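Side-chain contacts in transcriptional regulator, LuxR family (Burkholderia thailandensis, PDB 3MQQ), which probably binds DNA to regulate transcription, and is represented here by its PAS domain, crystallised with ethanol: residues Gly15-Arg20 with Arg45-Leu50; Glu58-Arg63 with Asp76-Lys81. One frame throughout, in Å; residues are numbered along the deposited sequence.

Contact 1: Gly15-Arg20 with Arg45-Leu50; sequences GLVLSR and RSFEVL. With NA (sodium ion), chain K.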
loop_
_atom_site.group_PDB
_atom_site.type_symbol
_atom_site.label_atom_id
_atom_site.label_comp_id
_atom_site.label_asym_id
_atom_site.label_seq_id
_atom_site.Cartn_x
_atom_site.Cartn_y
_atom_site.Cartn_z
ATOM N N GLY B 15 1.822 -3.790 -4.958
ATOM C CA GLY B 15 0.816 -4.382 -5.822
ATOM C C GLY B 15 -0.563 -3.921 -5.415
ATOM O O GLY B 15 -0.899 -3.905 -4.228
ATOM N N LEU B 16 -1.341 -3.475 -6.392
ATOM C CA LEU B 16 -2.730 -3.052 -6.096
ATOM C C LEU B 16 -3.698 -3.801 -6.983
ATOM O O LEU B 16 -3.412 -4.102 -8.161
ATOM C CB LEU B 16 -2.936 -1.556 -6.356
ATOM C CG LEU B 16 -2.099 -0.604 -5.522
ATOM C CD1 LEU B 16 -2.317 0.807 -6.024
ATOM C CD2 LEU B 16 -2.463 -0.730 -4.054
ATOM N N VAL B 17 -4.885 -4.081 -6.443
ATOM C CA VAL B 17 -5.943 -4.791 -7.195
ATOM C C VAL B 17 -7.255 -4.129 -6.912
ATOM O O VAL B 17 -7.565 -3.851 -5.759
ATOM C CB VAL B 17 -6.082 -6.306 -6.779
ATOM C CG1 VAL B 17 -7.405 -6.941 -7.306
ATOM C CG2 VAL B 17 -4.874 -7.126 -7.217
ATOM N N LEU B 18 -8.044 -3.878 -7.965
ATOM C CA LEU B 18 -9.482 -3.602 -7.835
ATOM C C LEU B 18 -10.194 -4.930 -8.090
ATOM O O LEU B 18 -10.021 -5.509 -9.149
ATOM C CB LEU B 18 -9.932 -2.522 -8.838
ATOM C CG LEU B 18 -9.029 -1.301 -8.914
ATOM C CD1 LEU B 18 -9.579 -0.271 -9.945
ATOM C CD2 LEU B 18 -8.914 -0.670 -7.515
ATOM N N SER B 19 -10.890 -5.453 -7.075
ATOM C CA SER B 19 -11.460 -6.814 -7.161
ATOM C C SER B 19 -12.983 -6.766 -7.228
ATOM O O SER B 19 -13.633 -5.716 -7.006
ATOM C CB SER B 19 -11.031 -7.644 -5.953
ATOM O OG SER B 19 -11.737 -7.188 -4.784
ATOM N N ARG B 20 -13.542 -7.920 -7.578
ATOM C CA ARG B 20 -14.991 -8.152 -7.468
ATOM C C ARG B 20 -15.173 -9.656 -7.378
ATOM O O ARG B 20 -14.667 -10.393 -8.227
ATOM C CB ARG B 20 -15.747 -7.545 -8.654
ATOM C CG ARG B 20 -17.235 -7.675 -8.549
ATOM C CD ARG B 20 -17.929 -6.545 -9.316
ATOM N NE ARG B 20 -17.827 -6.614 -10.780
ATOM C CZ ARG B 20 -17.679 -7.718 -11.518
ATOM N NH1 ARG B 20 -17.630 -7.614 -12.839
ATOM N NH2 ARG B 20 -17.561 -8.918 -10.964
ATOM N N ARG B 45 -8.548 -12.829 -13.613
ATOM C CA ARG B 45 -8.119 -14.047 -12.926
ATOM C C ARG B 45 -8.679 -14.113 -11.507
ATOM O O ARG B 45 -8.618 -13.097 -10.777
ATOM C CB ARG B 45 -6.571 -14.109 -12.912
ATOM C CG ARG B 45 -6.017 -15.497 -12.684
ATOM C CD ARG B 45 -6.187 -16.400 -13.930
ATOM N NE ARG B 45 -5.135 -16.124 -14.891
ATOM C CZ ARG B 45 -4.609 -16.999 -15.744
ATOM N NH1 ARG B 45 -5.012 -18.277 -15.781
ATOM N NH2 ARG B 45 -3.665 -16.600 -16.575
ATOM N N SER B 46 -9.236 -15.271 -11.118
ATOM C CA SER B 46 -9.564 -15.508 -9.689
ATOM C C SER B 46 -8.305 -15.373 -8.821
ATOM O O SER B 46 -7.236 -15.829 -9.216
ATOM C CB SER B 46 -10.153 -16.901 -9.464
ATOM O OG SER B 46 -10.371 -17.099 -8.067
ATOM N N PHE B 47 -8.418 -14.732 -7.658
ATOM C CA PHE B 47 -7.337 -14.754 -6.666
ATOM C C PHE B 47 -6.862 -16.172 -6.366
ATOM O O PHE B 47 -5.732 -16.360 -5.947
ATOM C CB PHE B 47 -7.819 -14.139 -5.372
ATOM C CG PHE B 47 -7.778 -12.640 -5.330
ATOM C CD1 PHE B 47 -6.627 -11.922 -5.693
ATOM C CD2 PHE B 47 -8.857 -11.951 -4.829
ATOM C CE1 PHE B 47 -6.601 -10.519 -5.583
ATOM C CE2 PHE B 47 -8.839 -10.547 -4.708
ATOM C CZ PHE B 47 -7.716 -9.839 -5.087
ATOM N N GLU B 48 -7.716 -17.179 -6.574
ATOM C CA GLU B 48 -7.356 -18.584 -6.234
ATOM C C GLU B 48 -5.988 -19.019 -6.784
ATOM O O GLU B 48 -5.252 -19.800 -6.150
ATOM C CB GLU B 48 -8.459 -19.526 -6.770
ATOM C CG GLU B 48 -8.318 -21.049 -6.497
ATOM C CD GLU B 48 -9.488 -21.864 -7.096
ATOM O OE1 GLU B 48 -9.598 -23.071 -6.788
ATOM O OE2 GLU B 48 -10.302 -21.307 -7.884
ATOM N N VAL B 49 -5.646 -18.507 -7.963
ATOM C CA VAL B 49 -4.396 -18.910 -8.633
ATOM C C VAL B 49 -3.130 -18.377 -7.935
ATOM O O VAL B 49 -2.034 -18.854 -8.188
ATOM C CB VAL B 49 -4.412 -18.590 -10.172
ATOM C CG1 VAL B 49 -5.548 -19.312 -10.840
ATOM C CG2 VAL B 49 -4.476 -17.086 -10.475
ATOM N N LEU B 50 -3.314 -17.381 -7.080
ATOM C CA LEU B 50 -2.215 -16.709 -6.411
ATOM C C LEU B 50 -1.928 -17.424 -5.102
ATOM O O LEU B 50 -0.925 -17.173 -4.482
ATOM C CB LEU B 50 -2.538 -15.238 -6.140
ATOM C CG LEU B 50 -2.973 -14.333 -7.296
ATOM C CD1 LEU B 50 -3.398 -12.972 -6.734
ATOM C CD2 LEU B 50 -1.899 -14.183 -8.363
HETATM NA NA NA K . -13.286 -9.367 -4.152
HETATM O O HOH W 1 -11.619 -10.546 -2.387
#
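Val17 and Ser19 lie on strand 15-20 of the PAS-domain sheet and meet Phe47, which opens the 3-10 segment 47-50. Both strand residues send their side chains toward the loop; they are two residues apart, so on the same side of the strand. Phe47 reaches back from the opposite direction to Val17, and its far end lies against both of them. Val17 touches mainly with one branch: CG1 comes to 3.7 Å from CZ of Phe47. That branch stands anti to the backbone nitrogen of Val17 (chi1 166°). CG2 stays a little farther off, near CE1. Ser19 makes its approach with CB, 3.8 Å from CE2 of Phe47, so the apolar part of the serine meets the ring. Both approaches are oblique to the ring.

The serine hydroxyl has another task. Ser19 OG binds the sodium ion at 2.8 Å, and a water binds the same ion at 2.7 Å. The carbonyl oxygens of Leu103 and Ala104 add two more ligands. Ser19 thus has its CB against the aromatic ring and its oxygen on the metal.

Within the loop, Leu50 CD1 lies in the plane of the Phe47 ring, at its edge, 3.6 Å from Phe47 CD1. The start of the short turn is held by Ser46, whose OG accepts from Glu48 N at 3.0 Å in a nearly straight bond (163°), an ST turn. Trp108, on the paired strand 106-112, meets Phe47 edge-to-face, and Phe57 of helix 54-71 also packs on it.

The Phe47 side chain comes within about 3 Å of the bound ethanol. The ethanol probably comes from the crystallisation liquor, though it may mark the pocket that PAS domains keep between sheet and helices.

Contact 2: Glu58-Arg63 with Asp76-Lys81; sequences ERIGER and DDRIMK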
loop_
_atom_site.group_PDB
_atom_site.type_symbol
_atom_site.label_atom_id
_atom_site.label_comp_id
_atom_site.label_asym_id
_atom_site.label_seq_id
_atom_site.Cartn_x
_atom_site.Cartn_y
_atom_site.Cartn_z
ATOM N N GLU B 58 -9.603 -21.201 -0.130
ATOM C CA GLU B 58 -10.862 -21.403 0.609
ATOM C C GLU B 58 -10.704 -21.037 2.083
ATOM O O GLU B 58 -11.550 -20.335 2.638
ATOM C CB GLU B 58 -11.345 -22.847 0.466
ATOM N N ARG B 59 -9.612 -21.503 2.704
ATOM C CA ARG B 59 -9.379 -21.311 4.125
ATOM C C ARG B 59 -9.226 -19.843 4.486
ATOM O O ARG B 59 -9.871 -19.347 5.427
ATOM C CB ARG B 59 -8.148 -22.101 4.600
ATOM C CG ARG B 59 -7.863 -21.961 6.101
ATOM C CD ARG B 59 -6.541 -22.632 6.513
ATOM N NE ARG B 59 -5.352 -21.955 5.973
ATOM C CZ ARG B 59 -4.671 -20.995 6.603
ATOM N NH1 ARG B 59 -5.053 -20.570 7.803
ATOM N NH2 ARG B 59 -3.600 -20.458 6.030
ATOM N N ILE B 60 -8.369 -19.151 3.748
ATOM C CA ILE B 60 -8.092 -17.762 4.052
ATOM C C ILE B 60 -9.314 -16.880 3.758
ATOM O O ILE B 60 -9.534 -15.897 4.451
ATOM C CB ILE B 60 -6.763 -17.282 3.386
ATOM C CG1 ILE B 60 -5.592 -18.103 3.968
ATOM C CG2 ILE B 60 -6.540 -15.791 3.624
ATOM C CD1 ILE B 60 -4.259 -17.983 3.227
ATOM N N GLY B 61 -10.108 -17.248 2.745
ATOM C CA GLY B 61 -11.403 -16.595 2.505
ATOM C C GLY B 61 -12.337 -16.677 3.716
ATOM O O GLY B 61 -12.978 -15.692 4.091
ATOM N N GLU B 62 -12.408 -17.853 4.338
ATOM C CA GLU B 62 -13.211 -18.030 5.565
ATOM C C GLU B 62 -12.632 -17.271 6.766
ATOM O O GLU B 62 -13.354 -16.960 7.744
ATOM C CB GLU B 62 -13.398 -19.523 5.885
ATOM C CG GLU B 62 -14.280 -20.257 4.858
ATOM C CD GLU B 62 -14.527 -21.719 5.208
ATOM O OE1 GLU B 62 -14.319 -22.115 6.380
ATOM O OE2 GLU B 62 -14.945 -22.482 4.308
ATOM N N ARG B 63 -11.343 -16.929 6.693
ATOM C CA ARG B 63 -10.687 -16.108 7.722
ATOM C C ARG B 63 -10.916 -14.623 7.485
ATOM O O ARG B 63 -11.038 -13.854 8.437
ATOM C CB ARG B 63 -9.183 -16.384 7.756
ATOM N N ASP B 76 -3.197 -9.130 6.703
ATOM C CA ASP B 76 -2.413 -10.226 7.239
ATOM C C ASP B 76 -1.088 -10.415 6.503
ATOM O O ASP B 76 -0.741 -9.678 5.609
ATOM C CB ASP B 76 -3.215 -11.551 7.215
ATOM C CG ASP B 76 -3.362 -12.121 5.821
ATOM O OD1 ASP B 76 -2.516 -11.813 4.955
ATOM O OD2 ASP B 76 -4.316 -12.892 5.570
ATOM N N ASP B 77 -0.324 -11.407 6.958
ATOM C CA ASP B 77 0.791 -11.919 6.145
ATOM C C ASP B 77 0.432 -13.344 5.806
ATOM O O ASP B 77 -0.049 -14.075 6.684
ATOM C CB ASP B 77 2.061 -11.932 6.993
ATOM C CG ASP B 77 2.439 -10.561 7.463
ATOM O OD1 ASP B 77 2.433 -9.631 6.631
ATOM O OD2 ASP B 77 2.705 -10.407 8.674
ATOM N N ARG B 78 0.670 -13.747 4.560
ATOM C CA ARG B 78 0.489 -15.151 4.214
ATOM C C ARG B 78 1.416 -15.594 3.124
ATOM O O ARG B 78 2.017 -14.790 2.429
ATOM C CB ARG B 78 -0.952 -15.458 3.812
ATOM C CG ARG B 78 -1.266 -15.200 2.343
ATOM C CD ARG B 78 -1.361 -13.706 2.061
ATOM N NE ARG B 78 -2.582 -13.161 2.624
ATOM C CZ ARG B 78 -3.760 -13.149 2.006
ATOM N NH1 ARG B 78 -3.897 -13.650 0.785
ATOM N NH2 ARG B 78 -4.803 -12.641 2.614
ATOM N N ILE B 79 1.468 -16.909 2.940
ATOM C CA ILE B 79 2.253 -17.477 1.869
ATOM C C ILE B 79 1.399 -17.524 0.599
ATOM O O ILE B 79 0.246 -17.996 0.630
ATOM C CB ILE B 79 2.730 -18.892 2.260
ATOM C CG1 ILE B 79 3.764 -18.766 3.387
ATOM C CG2 ILE B 79 3.279 -19.640 1.037
ATOM C CD1 ILE B 79 4.020 -20.065 4.156
HETATM N N MSE B 80 1.960 -16.980 -0.482
HETATM C CA MSE B 80 1.335 -16.994 -1.788
HETATM C C MSE B 80 2.247 -17.667 -2.802
HETATM O O MSE B 80 3.353 -18.068 -2.457
HETATM C CB MSE B 80 0.967 -15.553 -2.202
HETATM C CG MSE B 80 0.048 -14.889 -1.155
HETATM SE SE MSE B 80 -1.718 -15.682 -1.088
HETATM C CE MSE B 80 -2.556 -14.657 -2.512
ATOM N N LYS B 81 1.751 -17.794 -4.026
ATOM C CA LYS B 81 2.404 -18.544 -5.095
ATOM C C LYS B 81 2.626 -17.698 -6.358
ATOM O O LYS B 81 1.670 -17.263 -7.009
ATOM C CB LYS B 81 1.556 -19.778 -5.441
ATOM C CG LYS B 81 2.257 -20.753 -6.383
ATOM C CD LYS B 81 1.413 -22.004 -6.584
ATOM C CE LYS B 81 0.216 -21.708 -7.471
ATOM N NZ LYS B 81 0.654 -20.844 -8.588
#
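Ile60 lies over one face of the Arg78 guanidinium, its side chain running at a slant to that of the arginine. The branch that touches is CG2, 3.7 Å from Arg78 NH2 and 4.2 Å from Arg78 CZ. It stands anti to the isoleucine backbone nitrogen, as CG1 takes the place beside that nitrogen (chi1 -63°). The longer branch goes to the aliphatic part of the arginine, with CD1 at 4.2 Å from Arg78 CG. One isoleucine therefore packs on both the charged end and the chain leading to it.

The guanidinium is kept in place by Asp76, two residues earlier on the same strand. The grip is side-on and uses two nitrogens. Arg78 NE gives an almost straight salt-bridge bond (169°) to Asp76 OD1 at 2.7 Å, lying close to the guanidinium plane and using the syn lone pair of the oxygen. The second bond, from NH2 to OD2, is 3.0 Å and more bent (141°), and is tilted from both planes. Bends at chi2 and chi3 fold the arginine back toward the aspartate.

This is where helix 54-71 packs on strand 74-81, the outermost of the five-stranded antiparallel PAS sheet within this chain. Loop residue Tyr51 touches Ile60 too, and its OH is hydrogen-bonded to Arg78 NH1. Tyr74 OH is also hydrogen-bonded to Asp76 OD2. The carboxylate and guanidinium thus each have a tyrosine hydroxyl as well as each other, and the paired charges probably favour the ionised forms.

At another part of the guanidinium edge, in its plane, lies the selenium of Met80, a selenomethionine here, with SE 3.5 Å from Arg78 NH1.

In the fold
Contact 1 closes along the chain before contact 2 opens, and their centres are about 13 Å apart. Both bring helical or loop elements against the one antiparallel sheet of the PAS domain. Contact 1 uses strand 15-20, next to one outermost strand; contact 2 uses strand 74-81, the outermost strand at the other side within this chain. The loop holding 45-50 leads on to helix 54-71. The two contacts also meet directly: Leu50 O is 2.8 Å from Lys81 N, a probable hydrogen bond between the end of the 3-10 segment and the end of the strand. The loop before helix 54-71 is thus joined to the strand that the helix packs on.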